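Local coordinates for protein F420-H2 Dependent Reductase A (Mycobacterium smegmatis str. MC2 155, PDB 3H96) that probably binds coenzyme F420 and uses its reduced form in reductase reactions, as expected of an F420H2-dependent quinone reductase from a family that degrades aflatoxin, at residues M32-R40 with N80-V91; E94-V103 with I135-T143. All blocks are in the same frame, centred on the assembly; numbering follows the deposited sequence.

Contact 1 (M32-R40 with N80-V91)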
HETATM    1  N   MSE A  32       4.544  -7.889  -1.675  1.00  9.55           N
HETATM    2  CA  MSE A  32       3.396  -7.638  -0.770  1.00  8.97           C
HETATM    3  C   MSE A  32       3.830  -7.070   0.551  1.00  7.78           C
HETATM    4  O   MSE A  32       4.940  -7.378   1.070  1.00 11.09           O
HETATM    5  CB  MSE A  32       2.654  -8.926  -0.450  1.00  8.22           C
HETATM    6  CG  MSE A  32       2.155  -9.667  -1.707  1.00 10.40           C
HETATM    7 SE   MSE A  32       0.731  -8.647  -2.493  1.00 15.10          SE
HETATM    8  CE  MSE A  32      -0.552  -8.853  -0.999  1.00 13.97           C
ATOM      9  N   VAL A  33       2.944  -6.289   1.122  1.00  8.00           N
ATOM     10  CA  VAL A  33       3.130  -5.819   2.469  1.00  8.81           C
ATOM     11  C   VAL A  33       1.801  -5.967   3.249  1.00  9.89           C
ATOM     12  O   VAL A  33       0.714  -5.758   2.683  1.00 10.69           O
ATOM     13  CB  VAL A  33       3.648  -4.367   2.454  1.00  8.54           C
ATOM     14  CG1 VAL A  33       2.636  -3.426   1.687  1.00  8.22           C
ATOM     15  CG2 VAL A  33       3.834  -3.867   3.856  1.00  8.71           C
ATOM     16  N   LEU A  34       1.907  -6.380   4.510  1.00  8.05           N
ATOM     17  CA  LEU A  34       0.784  -6.338   5.446  1.00  9.75           C
ATOM     18  C   LEU A  34       0.973  -5.100   6.306  1.00 10.89           C
ATOM     19  O   LEU A  34       1.981  -4.977   7.061  1.00  9.84           O
ATOM     20  CB  LEU A  34       0.793  -7.559   6.370  1.00  9.29           C
ATOM     21  CG  LEU A  34       0.813  -8.988   5.767  1.00 11.62           C
ATOM     22  CD1 LEU A  34       0.536 -10.141   6.888  1.00 11.95           C
ATOM     23  CD2 LEU A  34      -0.147  -9.147   4.645  1.00  9.35           C
ATOM     24  N   VAL A  35       0.021  -4.186   6.163  1.00 10.39           N
ATOM     25  CA  VAL A  35       0.098  -2.877   6.827  1.00 10.50           C
ATOM     26  C   VAL A  35      -0.761  -2.951   8.065  1.00 10.84           C
ATOM     27  O   VAL A  35      -1.989  -3.234   7.984  1.00 10.66           O
ATOM     28  CB  VAL A  35      -0.398  -1.766   5.897  1.00 10.76           C
ATOM     29  CG1 VAL A  35      -0.468  -0.400   6.652  1.00 10.29           C
ATOM     30  CG2 VAL A  35       0.445  -1.768   4.524  1.00  7.86           C
ATOM     31  N   HIS A  36      -0.156  -2.715   9.224  1.00 12.29           N
ATOM     32  CA  HIS A  36      -0.946  -2.651  10.470  1.00 13.54           C
ATOM     33  C   HIS A  36      -1.277  -1.188  10.667  1.00 13.95           C
ATOM     34  O   HIS A  36      -0.354  -0.350  10.725  1.00 15.41           O
ATOM     35  CB  HIS A  36      -0.141  -3.116  11.716  1.00 14.50           C
ATOM     36  CG  HIS A  36       0.165  -4.575  11.747  1.00 16.15           C
ATOM     37  ND1 HIS A  36       0.920  -5.198  10.777  1.00 19.31           N
ATOM     38  CD2 HIS A  36      -0.133  -5.528  12.663  1.00 17.62           C
ATOM     39  CE1 HIS A  36       1.048  -6.478  11.069  1.00 17.15           C
ATOM     40  NE2 HIS A  36       0.435  -6.697  12.224  1.00 22.46           N
ATOM     41  N   HIS A  37      -2.565  -0.879  10.799  1.00 12.85           N
ATOM     42  CA  HIS A  37      -3.012   0.481  10.947  1.00 13.10           C
ATOM     43  C   HIS A  37      -4.091   0.524  12.028  1.00 14.30           C
ATOM     44  O   HIS A  37      -4.588  -0.541  12.507  1.00 12.49           O
ATOM     45  CB  HIS A  37      -3.502   1.105   9.600  1.00 12.73           C
ATOM     46  CG  HIS A  37      -4.505   0.267   8.867  1.00 13.47           C
ATOM     47  ND1 HIS A  37      -5.838   0.621   8.765  1.00 12.68           N
ATOM     48  CD2 HIS A  37      -4.382  -0.924   8.226  1.00 11.61           C
ATOM     49  CE1 HIS A  37      -6.494  -0.326   8.115  1.00 11.02           C
ATOM     50  NE2 HIS A  37      -5.625  -1.261   7.748  1.00 10.37           N
ATOM     51  N   VAL A  38      -4.458   1.748  12.405  1.00 13.86           N
ATOM     52  CA  VAL A  38      -5.439   1.906  13.445  0.50 14.68           C
ATOM     53  C   VAL A  38      -6.433   2.967  13.025  1.00 14.43           C
ATOM     54  O   VAL A  38      -6.053   4.036  12.530  1.00 14.54           O
ATOM     55  CB  VAL A  38      -4.759   2.257  14.803  0.50 14.85           C
ATOM     56  CG1 VAL A  38      -4.614   3.758  14.973  0.50 15.35           C
ATOM     57  CG2 VAL A  38      -5.551   1.675  15.986  0.50 16.01           C
ATOM     58  N   GLY A  39      -7.715   2.657  13.212  1.00 14.57           N
ATOM     59  CA  GLY A  39      -8.796   3.542  12.728  1.00 13.30           C
ATOM     60  C   GLY A  39      -8.712   4.915  13.366  1.00 12.95           C
ATOM     61  O   GLY A  39      -8.706   5.017  14.594  1.00 11.78           O
ATOM     62  N   ARG A  40      -8.580   5.954  12.527  1.00 11.21           N
ATOM     63  CA  ARG A  40      -8.430   7.292  13.003  1.00 11.46           C
ATOM     64  C   ARG A  40      -9.679   7.768  13.757  1.00 12.18           C
ATOM     65  O   ARG A  40      -9.607   8.717  14.497  1.00 14.16           O
ATOM     66  CB  ARG A  40      -8.084   8.210  11.848  1.00 11.18           C
ATOM     67  CG  ARG A  40      -9.187   8.245  10.758  1.00 12.18           C
ATOM     68  CD  ARG A  40      -9.118   9.542   9.951  1.00 16.06           C
ATOM     69  NE  ARG A  40     -10.273   9.617   9.049  1.00 18.50           N
ATOM     70  CZ  ARG A  40     -10.806  10.749   8.599  1.00 18.84           C
ATOM     71  NH1 ARG A  40     -10.256  11.926   8.898  1.00 11.52           N
ATOM     72  NH2 ARG A  40     -11.870  10.685   7.809  1.00 16.70           N
ATOM     73  N   ASN A  80      -5.966   6.434   8.000  1.00 13.05           N
ATOM     74  CA  ASN A  80      -5.412   5.884   9.255  1.00 12.51           C
ATOM     75  C   ASN A  80      -3.901   6.107   9.319  1.00 12.73           C
ATOM     76  O   ASN A  80      -3.362   6.561  10.344  1.00 12.19           O
ATOM     77  CB  ASN A  80      -5.711   4.399   9.306  1.00 11.77           C
ATOM     78  CG  ASN A  80      -7.212   4.117   9.553  1.00 12.89           C
ATOM     79  OD1 ASN A  80      -7.993   5.023   9.757  1.00 11.52           O
ATOM     80  ND2 ASN A  80      -7.594   2.869   9.481  1.00  9.43           N
ATOM     81  N   LEU A  81      -3.205   5.782   8.222  1.00 11.95           N
ATOM     82  CA  LEU A  81      -1.740   5.951   8.196  1.00 11.46           C
ATOM     83  C   LEU A  81      -1.272   7.415   8.278  1.00 13.06           C
ATOM     84  O   LEU A  81      -0.412   7.730   9.106  1.00 13.30           O
ATOM     85  CB  LEU A  81      -1.132   5.252   6.983  1.00 12.96           C
ATOM     86  CG  LEU A  81      -1.207   3.710   6.941  1.00 14.17           C
ATOM     87  CD1 LEU A  81      -0.386   3.173   5.725  1.00 14.26           C
ATOM     88  CD2 LEU A  81      -0.582   3.211   8.243  1.00 13.72           C
ATOM     89  N   THR A  82      -1.873   8.313   7.479  1.00 13.74           N
ATOM     90  CA  THR A  82      -1.412   9.689   7.421  1.00 15.70           C
ATOM     91  C   THR A  82      -1.799  10.404   8.726  1.00 17.04           C
ATOM     92  O   THR A  82      -1.185  11.413   9.091  1.00 18.98           O
ATOM     93  CB  THR A  82      -2.042  10.437   6.265  1.00 15.92           C
ATOM     94  OG1 THR A  82      -3.489  10.410   6.399  1.00 15.86           O
ATOM     95  CG2 THR A  82      -1.553   9.846   4.876  1.00 14.62           C
ATOM     96  N   THR A  83      -2.845   9.912   9.393  1.00 15.70           N
ATOM     97  CA  THR A  83      -3.198  10.438  10.703  1.00 15.69           C
ATOM     98  C   THR A  83      -2.189  10.015  11.764  1.00 16.33           C
ATOM     99  O   THR A  83      -1.693  10.853  12.545  1.00 18.36           O
ATOM    100  CB  THR A  83      -4.612  10.052  11.146  1.00 16.60           C
ATOM    101  OG1 THR A  83      -5.566  10.715  10.305  1.00 11.52           O
ATOM    102  CG2 THR A  83      -4.813  10.500  12.613  1.00 15.92           C
ATOM    103  N   ALA A  84      -1.811   8.756  11.785  1.00 15.45           N
ATOM    104  CA  ALA A  84      -0.879   8.333  12.811  1.00 17.26           C
ATOM    105  C   ALA A  84       0.573   8.802  12.512  1.00 17.89           C
ATOM    106  O   ALA A  84       1.323   9.153  13.418  1.00 17.49           O
ATOM    107  CB  ALA A  84      -0.953   6.819  13.001  1.00 16.21           C
ATOM    108  N   GLY A  85       0.926   8.873  11.231  1.00 16.75           N
ATOM    109  CA  GLY A  85       2.295   9.234  10.863  1.00 17.58           C
ATOM    110  C   GLY A  85       3.317   8.096  11.004  1.00 16.78           C
ATOM    111  O   GLY A  85       4.454   8.206  10.552  1.00 17.62           O
ATOM    112  N   THR A  86       2.918   6.989  11.611  1.00 16.50           N
ATOM    113  CA  THR A  86       3.781   5.833  11.759  0.70 16.15           C
ATOM    114  C   THR A  86       2.901   4.585  11.787  1.00 16.09           C
ATOM    115  O   THR A  86       1.722   4.682  12.085  1.00 16.30           O
ATOM    116  CB  THR A  86       4.619   5.827  13.083  0.70 16.65           C
ATOM    117  OG1 THR A  86       3.736   5.881  14.201  0.70 19.65           O
ATOM    118  CG2 THR A  86       5.601   6.982  13.169  0.70 14.14           C
ATOM    119  N   ALA A  87       3.510   3.429  11.512  1.00 14.94           N
ATOM    120  CA  ALA A  87       2.819   2.155  11.398  1.00 14.95           C
ATOM    121  C   ALA A  87       3.817   1.010  11.613  1.00 15.19           C
ATOM    122  O   ALA A  87       5.010   1.257  11.808  1.00 16.02           O
ATOM    123  CB  ALA A  87       2.126   1.999   9.987  1.00 11.53           C
ATOM    124  N   GLN A  88       3.313  -0.193  11.578  1.00 14.91           N
ATOM    125  CA  GLN A  88       4.089  -1.392  11.575  1.00 16.13           C
ATOM    126  C   GLN A  88       3.699  -2.136  10.310  1.00 13.97           C
ATOM    127  O   GLN A  88       2.536  -2.182   9.985  1.00 15.84           O
ATOM    128  CB  GLN A  88       3.720  -2.224  12.763  1.00 27.91           C
ATOM    129  CG  GLN A  88       4.629  -3.271  13.155  1.00 28.22           C
ATOM    130  CD  GLN A  88       4.062  -4.134  14.252  1.00 28.79           C
ATOM    131  OE1 GLN A  88       4.507  -5.149  14.469  1.00 29.16           O
ATOM    132  NE2 GLN A  88       3.018  -3.676  14.924  1.00 28.93           N
ATOM    133  N   VAL A  89       4.671  -2.743   9.661  1.00 12.23           N
ATOM    134  CA  VAL A  89       4.395  -3.560   8.482  1.00 12.54           C
ATOM    135  C   VAL A  89       5.122  -4.928   8.534  1.00 12.87           C
ATOM    136  O   VAL A  89       6.172  -5.052   9.181  1.00 13.06           O
ATOM    137  CB  VAL A  89       4.912  -2.844   7.155  1.00 11.98           C
ATOM    138  CG1 VAL A  89       4.160  -1.497   6.897  1.00  8.34           C
ATOM    139  CG2 VAL A  89       6.413  -2.600   7.193  1.00  9.55           C
ATOM    140  N   GLU A  90       4.592  -5.906   7.806  1.00 12.32           N
ATOM    141  CA  GLU A  90       5.332  -7.107   7.503  1.00 13.74           C
ATOM    142  C   GLU A  90       5.694  -7.080   6.014  1.00 12.88           C
ATOM    143  O   GLU A  90       4.853  -6.897   5.166  1.00 13.22           O
ATOM    144  CB  GLU A  90       4.550  -8.355   7.888  1.00 14.97           C
ATOM    145  CG  GLU A  90       4.023  -8.257   9.325  1.00 17.10           C
ATOM    146  CD  GLU A  90       2.985  -9.321   9.671  1.00 20.28           C
ATOM    147  OE1 GLU A  90       3.265 -10.521   9.469  1.00 22.55           O
ATOM    148  OE2 GLU A  90       1.899  -8.945  10.188  1.00 20.32           O
ATOM    149  N   VAL A  91       6.976  -7.240   5.724  1.00 13.92           N
ATOM    150  CA  VAL A  91       7.498  -7.263   4.352  1.00 13.01           C
ATOM    151  C   VAL A  91       8.479  -8.441   4.365  1.00 14.93           C
ATOM    152  O   VAL A  91       9.327  -8.510   5.233  1.00 15.39           O
ATOM    153  CB  VAL A  91       8.235  -5.930   3.975  1.00 12.42           C
ATOM    154  CG1 VAL A  91       8.728  -6.008   2.515  1.00 13.80           C
ATOM    155  CG2 VAL A  91       7.298  -4.712   4.149  1.00  8.75           C
TER
HETATM  156  O   HOH W   1      -2.602   3.869  11.513  1.00 13.30           O
HETATM  157  O   HOH W   2      -5.071   6.440  12.685  1.00 24.67           O
HETATM  158  O   HOH W   3      -7.860  12.229  11.095  1.00 20.20           O
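The side-chain amide of N80 lies against the end of strand 32-38 and the residues that follow it, G39 and R40, and uses both of its polar atoms. N80 ND2 donates to H37 ND1 over 2.9 Å, nearly straight at 170°, and the bond lies in the planes of both ring and amide although these are turned 31° apart. N80 OD1 accepts from R40 N at 3.0 Å, the donor standing well above the amide plane. H37 NE2 is hydrogen-bonded to T48 OG1 on strand 45-51, so the ring is held at both nitrogens. A water donates to both V38 O and the backbone O of N80, a second link beside the amide.

The next residue, L81, reaches V35, CD1 to CG1 at 3.7 Å. V35 shares a sheet face with V33 and V89. The other face carries L34 and E90; L34 CD1 lies 3.8 Å from E90 OE2, and that carboxylate forms a salt bridge with R17. Between the strands, L34 and E90 exchange backbone bonds and H36 N donates to Q88 O at 2.8 Å. The whole is an antiparallel strand pair, consistent with the FMN-binding (PNPOX-like) split-barrel clan to which the family belongs.

Contact 2 (E94-V103 with I135-T143)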
ATOM      1  N   GLU A  94      10.066 -10.176   7.444  1.00 19.62           N
ATOM      2  CA  GLU A  94      10.285  -9.185   8.505  1.00 19.90           C
ATOM      3  C   GLU A  94       9.032  -8.457   9.016  1.00 18.51           C
ATOM      4  O   GLU A  94       7.954  -8.557   8.432  1.00 17.66           O
ATOM      5  CB  GLU A  94      11.332  -8.159   8.060  1.00 29.36           C
ATOM      6  CG  GLU A  94      12.709  -8.749   7.803  1.00 30.00           C
ATOM      7  CD  GLU A  94      13.771  -7.686   7.607  1.00 30.22           C
ATOM      8  OE1 GLU A  94      13.971  -7.248   6.454  1.00 29.85           O
ATOM      9  OE2 GLU A  94      14.408  -7.288   8.605  1.00 30.85           O
ATOM     10  N   THR A  95       9.205  -7.720  10.115  1.00 17.47           N
ATOM     11  CA  THR A  95       8.142  -6.914  10.728  1.00 17.38           C
ATOM     12  C   THR A  95       8.918  -5.778  11.323  1.00 17.11           C
ATOM     13  O   THR A  95       9.885  -6.014  12.031  1.00 17.81           O
ATOM     14  CB  THR A  95       7.474  -7.670  11.878  1.00 18.69           C
ATOM     15  OG1 THR A  95       6.933  -8.897  11.365  1.00 19.47           O
ATOM     16  CG2 THR A  95       6.333  -6.815  12.556  1.00 18.53           C
ATOM     17  N   TYR A  96       8.568  -4.552  10.957  1.00 15.63           N
ATOM     18  CA  TYR A  96       9.279  -3.400  11.452  1.00 15.14           C
ATOM     19  C   TYR A  96       8.399  -2.148  11.481  1.00 15.77           C
ATOM     20  O   TYR A  96       7.315  -2.052  10.801  1.00 14.52           O
ATOM     21  CB  TYR A  96      10.598  -3.191  10.657  1.00 16.66           C
ATOM     22  CG  TYR A  96      10.404  -3.042   9.164  1.00 17.79           C
ATOM     23  CD1 TYR A  96      10.600  -4.141   8.310  1.00 18.94           C
ATOM     24  CD2 TYR A  96      10.014  -1.804   8.600  1.00 15.00           C
ATOM     25  CE1 TYR A  96      10.396  -4.004   6.901  1.00 21.95           C
ATOM     26  CE2 TYR A  96       9.827  -1.662   7.185  1.00 11.29           C
ATOM     27  CZ  TYR A  96      10.042  -2.767   6.361  1.00 18.45           C
ATOM     28  OH  TYR A  96       9.833  -2.665   4.978  1.00 19.37           O
ATOM     29  N   ALA A  97       8.869  -1.157  12.230  1.00 15.98           N
ATOM     30  CA  ALA A  97       8.158   0.109  12.335  1.00 15.93           C
ATOM     31  C   ALA A  97       8.450   0.959  11.065  1.00 16.20           C
ATOM     32  O   ALA A  97       9.518   0.789  10.432  1.00 14.32           O
ATOM     33  CB  ALA A  97       8.633   0.843  13.649  1.00 16.79           C
ATOM     34  N   VAL A  98       7.504   1.838  10.681  1.00 15.03           N
ATOM     35  CA  VAL A  98       7.722   2.736   9.580  0.50 15.64           C
ATOM     36  C   VAL A  98       7.202   4.148   9.877  1.00 16.04           C
ATOM     37  O   VAL A  98       6.189   4.317  10.615  1.00 15.99           O
ATOM     38  CB  VAL A  98       7.075   2.176   8.289  0.50 15.66           C
ATOM     39  CG1 VAL A  98       6.888   3.232   7.356  0.50 16.14           C
ATOM     40  CG2 VAL A  98       7.977   1.084   7.631  0.50 13.08           C
ATOM     41  N   GLY A  99       7.910   5.144   9.322  1.00 16.35           N
ATOM     42  CA  GLY A  99       7.418   6.533   9.238  1.00 15.53           C
ATOM     43  C   GLY A  99       6.591   6.629   7.968  1.00 14.97           C
ATOM     44  O   GLY A  99       6.939   6.034   6.950  1.00 14.45           O
ATOM     45  N   VAL A 100       5.466   7.358   8.029  1.00 13.02           N
ATOM     46  CA  VAL A 100       4.621   7.583   6.852  1.00 13.18           C
ATOM     47  C   VAL A 100       4.755   9.024   6.308  1.00 14.69           C
ATOM     48  O   VAL A 100       4.672   9.975   7.064  1.00 12.28           O
ATOM     49  CB  VAL A 100       3.090   7.414   7.227  1.00 13.89           C
ATOM     50  CG1 VAL A 100       2.215   7.654   5.996  1.00 13.44           C
ATOM     51  CG2 VAL A 100       2.798   6.004   7.866  1.00 12.86           C
ATOM     52  N   THR A 101       4.933   9.193   4.989  1.00 13.84           N
ATOM     53  CA  THR A 101       4.877  10.527   4.364  1.00 16.15           C
ATOM     54  C   THR A 101       4.083  10.339   3.059  1.00 16.81           C
ATOM     55  O   THR A 101       4.047   9.244   2.533  1.00 17.39           O
ATOM     56  CB  THR A 101       6.325  11.078   4.040  1.00 17.48           C
ATOM     57  OG1 THR A 101       7.051  10.036   3.447  1.00 17.15           O
ATOM     58  CG2 THR A 101       7.121  11.449   5.353  1.00 19.22           C
ATOM     59  N   GLU A 102       3.410  11.373   2.572  1.00 16.79           N
ATOM     60  CA  GLU A 102       2.633  11.270   1.369  1.00 15.77           C
ATOM     61  C   GLU A 102       3.468  11.815   0.232  1.00 15.66           C
ATOM     62  O   GLU A 102       4.058  12.882   0.377  1.00 16.63           O
ATOM     63  CB  GLU A 102       1.332  12.061   1.528  1.00 16.58           C
ATOM     64  CG  GLU A 102       0.466  11.765   0.334  1.00 19.10           C
ATOM     65  CD  GLU A 102      -1.032  12.019   0.469  1.00 20.07           C
ATOM     66  OE1 GLU A 102      -1.564  12.264   1.580  1.00 20.60           O
ATOM     67  OE2 GLU A 102      -1.673  11.947  -0.611  1.00 21.93           O
ATOM     68  N   VAL A 103       3.523  11.123  -0.906  1.00 14.87           N
ATOM     69  CA  VAL A 103       4.275  11.641  -2.041  1.00 15.96           C
ATOM     70  C   VAL A 103       3.302  12.426  -2.932  1.00 16.55           C
ATOM     71  O   VAL A 103       2.204  11.907  -3.242  1.00 15.77           O
ATOM     72  CB  VAL A 103       4.879  10.519  -2.941  1.00 15.15           C
ATOM     73  CG1 VAL A 103       5.795  11.126  -3.958  1.00 16.84           C
ATOM     74  CG2 VAL A 103       5.636   9.505  -2.118  1.00 17.82           C
ATOM     75  N   ILE A 135      -5.185   9.330  -6.854  1.00 12.89           N
ATOM     76  CA  ILE A 135      -4.873   8.114  -6.036  1.00 10.35           C
ATOM     77  C   ILE A 135      -3.635   8.438  -5.222  1.00 10.61           C
ATOM     78  O   ILE A 135      -2.562   8.751  -5.805  1.00 11.27           O
ATOM     79  CB  ILE A 135      -4.760   6.857  -6.950  1.00 10.55           C
ATOM     80  CG1 ILE A 135      -6.190   6.519  -7.425  1.00 12.78           C
ATOM     81  CG2 ILE A 135      -4.275   5.597  -6.203  1.00  8.67           C
ATOM     82  CD1 ILE A 135      -6.224   5.454  -8.553  1.00 14.95           C
ATOM     83  N   PRO A 136      -3.786   8.407  -3.875  1.00 10.76           N
ATOM     84  CA  PRO A 136      -2.622   8.771  -3.084  1.00 11.61           C
ATOM     85  C   PRO A 136      -1.496   7.745  -3.150  1.00 12.60           C
ATOM     86  O   PRO A 136      -1.723   6.503  -3.234  1.00 11.10           O
ATOM     87  CB  PRO A 136      -3.160   8.898  -1.653  1.00 11.80           C
ATOM     88  CG  PRO A 136      -4.708   9.192  -1.833  1.00 12.34           C
ATOM     89  CD  PRO A 136      -5.061   8.452  -3.115  1.00  8.91           C
ATOM     90  N   VAL A 137      -0.268   8.254  -3.146  1.00 11.22           N
ATOM     91  CA  VAL A 137       0.876   7.351  -2.920  1.00 10.44           C
ATOM     92  C   VAL A 137       1.521   7.693  -1.578  1.00  9.46           C
ATOM     93  O   VAL A 137       1.836   8.862  -1.329  1.00 10.82           O
ATOM     94  CB  VAL A 137       1.877   7.494  -4.098  1.00  9.99           C
ATOM     95  CG1 VAL A 137       3.202   6.681  -3.894  1.00  8.32           C
ATOM     96  CG2 VAL A 137       1.213   7.013  -5.358  1.00 12.12           C
ATOM     97  N   LEU A 138       1.752   6.688  -0.724  1.00 10.00           N
ATOM     98  CA  LEU A 138       2.446   6.917   0.520  1.00 11.21           C
ATOM     99  C   LEU A 138       3.821   6.200   0.502  1.00 12.01           C
ATOM    100  O   LEU A 138       3.932   5.094  -0.030  1.00 10.76           O
ATOM    101  CB  LEU A 138       1.628   6.338   1.694  1.00 10.83           C
ATOM    102  CG  LEU A 138       0.208   6.858   1.908  1.00 12.57           C
ATOM    103  CD1 LEU A 138      -0.329   6.189   3.175  1.00 13.33           C
ATOM    104  CD2 LEU A 138       0.216   8.353   2.168  1.00 11.09           C
ATOM    105  N   ALA A 139       4.810   6.838   1.129  1.00 11.68           N
ATOM    106  CA  ALA A 139       6.109   6.282   1.373  1.00 11.51           C
ATOM    107  C   ALA A 139       6.173   5.730   2.817  1.00 13.34           C
ATOM    108  O   ALA A 139       5.973   6.469   3.795  1.00 13.78           O
ATOM    109  CB  ALA A 139       7.171   7.361   1.140  1.00 11.57           C
ATOM    110  N   LEU A 140       6.461   4.435   2.946  1.00 13.43           N
ATOM    111  CA  LEU A 140       6.657   3.792   4.209  1.00 13.59           C
ATOM    112  C   LEU A 140       8.164   3.563   4.438  1.00 15.75           C
ATOM    113  O   LEU A 140       8.800   2.728   3.785  1.00 17.81           O
ATOM    114  CB  LEU A 140       5.832   2.506   4.233  1.00 12.30           C
ATOM    115  CG  LEU A 140       4.381   2.712   3.774  1.00 12.24           C
ATOM    116  CD1 LEU A 140       3.617   1.341   3.856  1.00 10.33           C
ATOM    117  CD2 LEU A 140       3.648   3.812   4.690  1.00  7.91           C
ATOM    118  N   THR A 141       8.739   4.306   5.384  1.00 16.77           N
ATOM    119  CA  THR A 141      10.181   4.301   5.553  1.00 18.51           C
ATOM    120  C   THR A 141      10.572   3.598   6.850  1.00 19.29           C
ATOM    121  O   THR A 141      10.140   4.023   7.931  1.00 18.00           O
ATOM    122  CB  THR A 141      10.746   5.701   5.611  1.00 19.10           C
ATOM    123  OG1 THR A 141      10.352   6.409   4.437  1.00 19.13           O
ATOM    124  CG2 THR A 141      12.267   5.619   5.693  1.00 22.35           C
ATOM    125  N   ARG A 142      11.409   2.567   6.714  1.00 18.76           N
ATOM    126  CA  ARG A 142      11.807   1.763   7.852  1.00 20.57           C
ATOM    127  C   ARG A 142      12.489   2.613   8.910  1.00 22.92           C
ATOM    128  O   ARG A 142      13.382   3.377   8.633  1.00 22.23           O
ATOM    129  CB  ARG A 142      12.730   0.607   7.454  1.00 19.26           C
ATOM    130  CG  ARG A 142      12.970  -0.381   8.621  1.00 20.01           C
ATOM    131  CD  ARG A 142      13.729  -1.584   8.096  1.00 22.70           C
ATOM    132  NE  ARG A 142      13.831  -2.569   9.136  1.00 25.25           N
ATOM    133  CZ  ARG A 142      13.937  -3.857   8.916  1.00 28.00           C
ATOM    134  NH1 ARG A 142      14.025  -4.332   7.674  1.00 24.75           N
ATOM    135  NH2 ARG A 142      14.025  -4.654   9.952  1.00 30.21           N
ATOM    136  N   THR A 143      12.044   2.520  10.140  1.00 26.08           N
ATOM    137  CA  THR A 143      12.759   3.006  11.298  1.00 28.73           C
ATOM    138  C   THR A 143      13.019   1.844  12.238  1.00 31.44           C
ATOM    139  O   THR A 143      12.465   0.766  12.104  1.00 33.83           O
ATOM    140  CB  THR A 143      11.985   4.012  12.109  1.00 29.52           C
ATOM    141  OG1 THR A 143      10.764   3.420  12.546  1.00 28.64           O
ATOM    142  CG2 THR A 143      11.715   5.234  11.382  1.00 30.60           C
TER
HETATM  143  O   HOH W   4       9.751   0.184   4.277  1.00 22.71           O
HETATM  144  O   HOH W   5      11.144  -1.400  13.713  1.00 29.35           O
HETATM  145  O   HOH W   6       7.932   7.798   4.976  1.00 15.25           O
HETATM  146  O   HOH W   7      -0.170  11.225  -2.837  1.00 10.96           O
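Strands 94-103 and 137-142 form an antiparallel ladder within the antiparallel sheet, consistent with the PNPOX-like split-barrel fold, and near the C-terminal end of strand 137-142 the ladder is joined by a salt bridge and a guanidinium-on-ring stack. R142 runs from the sheet across Y96 to E94. Its CG is anti to the backbone N (chi1 -171°) and the chain stays extended to NE, which carries the guanidinium over the tyrosine ring. The two planes are only 11° apart with centres separated by 4.0 Å, while CD adds a CH-pi contact over the middle of the same face. Beyond the ring, the guanidinium meets E94 end-on: NH2 donates to OE2 at 3.0 Å and NH1 to OE1 at 3.2 Å. Both oxygens lie near the guanidinium plane, yet they are approached from above the carboxylate plane, the two groups being turned 52° apart. The stack and the paired bonds together would be expected to limit rotation of the guanidinium.

Along the backbone, G99 and T141 exchange hydrogen bonds, as do T101 and A139, and V103 N donates to V137 O. V98, V100, L138 and L140 share one face; V100 CG2 and L140 CD2 lie side by side, 4.0 Å apart, and L138 continues onto W77 and Y78 of helix 76-84. E102 lies on this face too, its CG 3.9 Å from L138 CD2 and its OE1 bonded to the hydroxyl of Y78. On the other face V103 CG2 meets V137 CG1 at 4.1 Å, and both valines touch I111 of helix 105-118. Waters bridge the strands as well: one links T101 OG1, A139 O and T141 OG1, and another accepts from Y96 OH while donating to L140 O at 2.8 Å.

Contacts 1 and 2 lie in series along the chain, their centres about 8 Å apart, and meet where strands 86-91 and 94-103 run as neighbours in one antiparallel sheet. Probable backbone hydrogen bonds join them, V98 N to A87 O and V100 N to G85 O, each at 2.8 Å. Strand order therefore runs 32-38, 86-91, 94-103, 137-142 across both contacts. Y96, which carries the arginine stack of contact 2, also packs on V89 and V91 of contact 1. Helix 76-84 serves both: N80 and L81 face 32-40, whereas W77, Y78 and T82 cover L138.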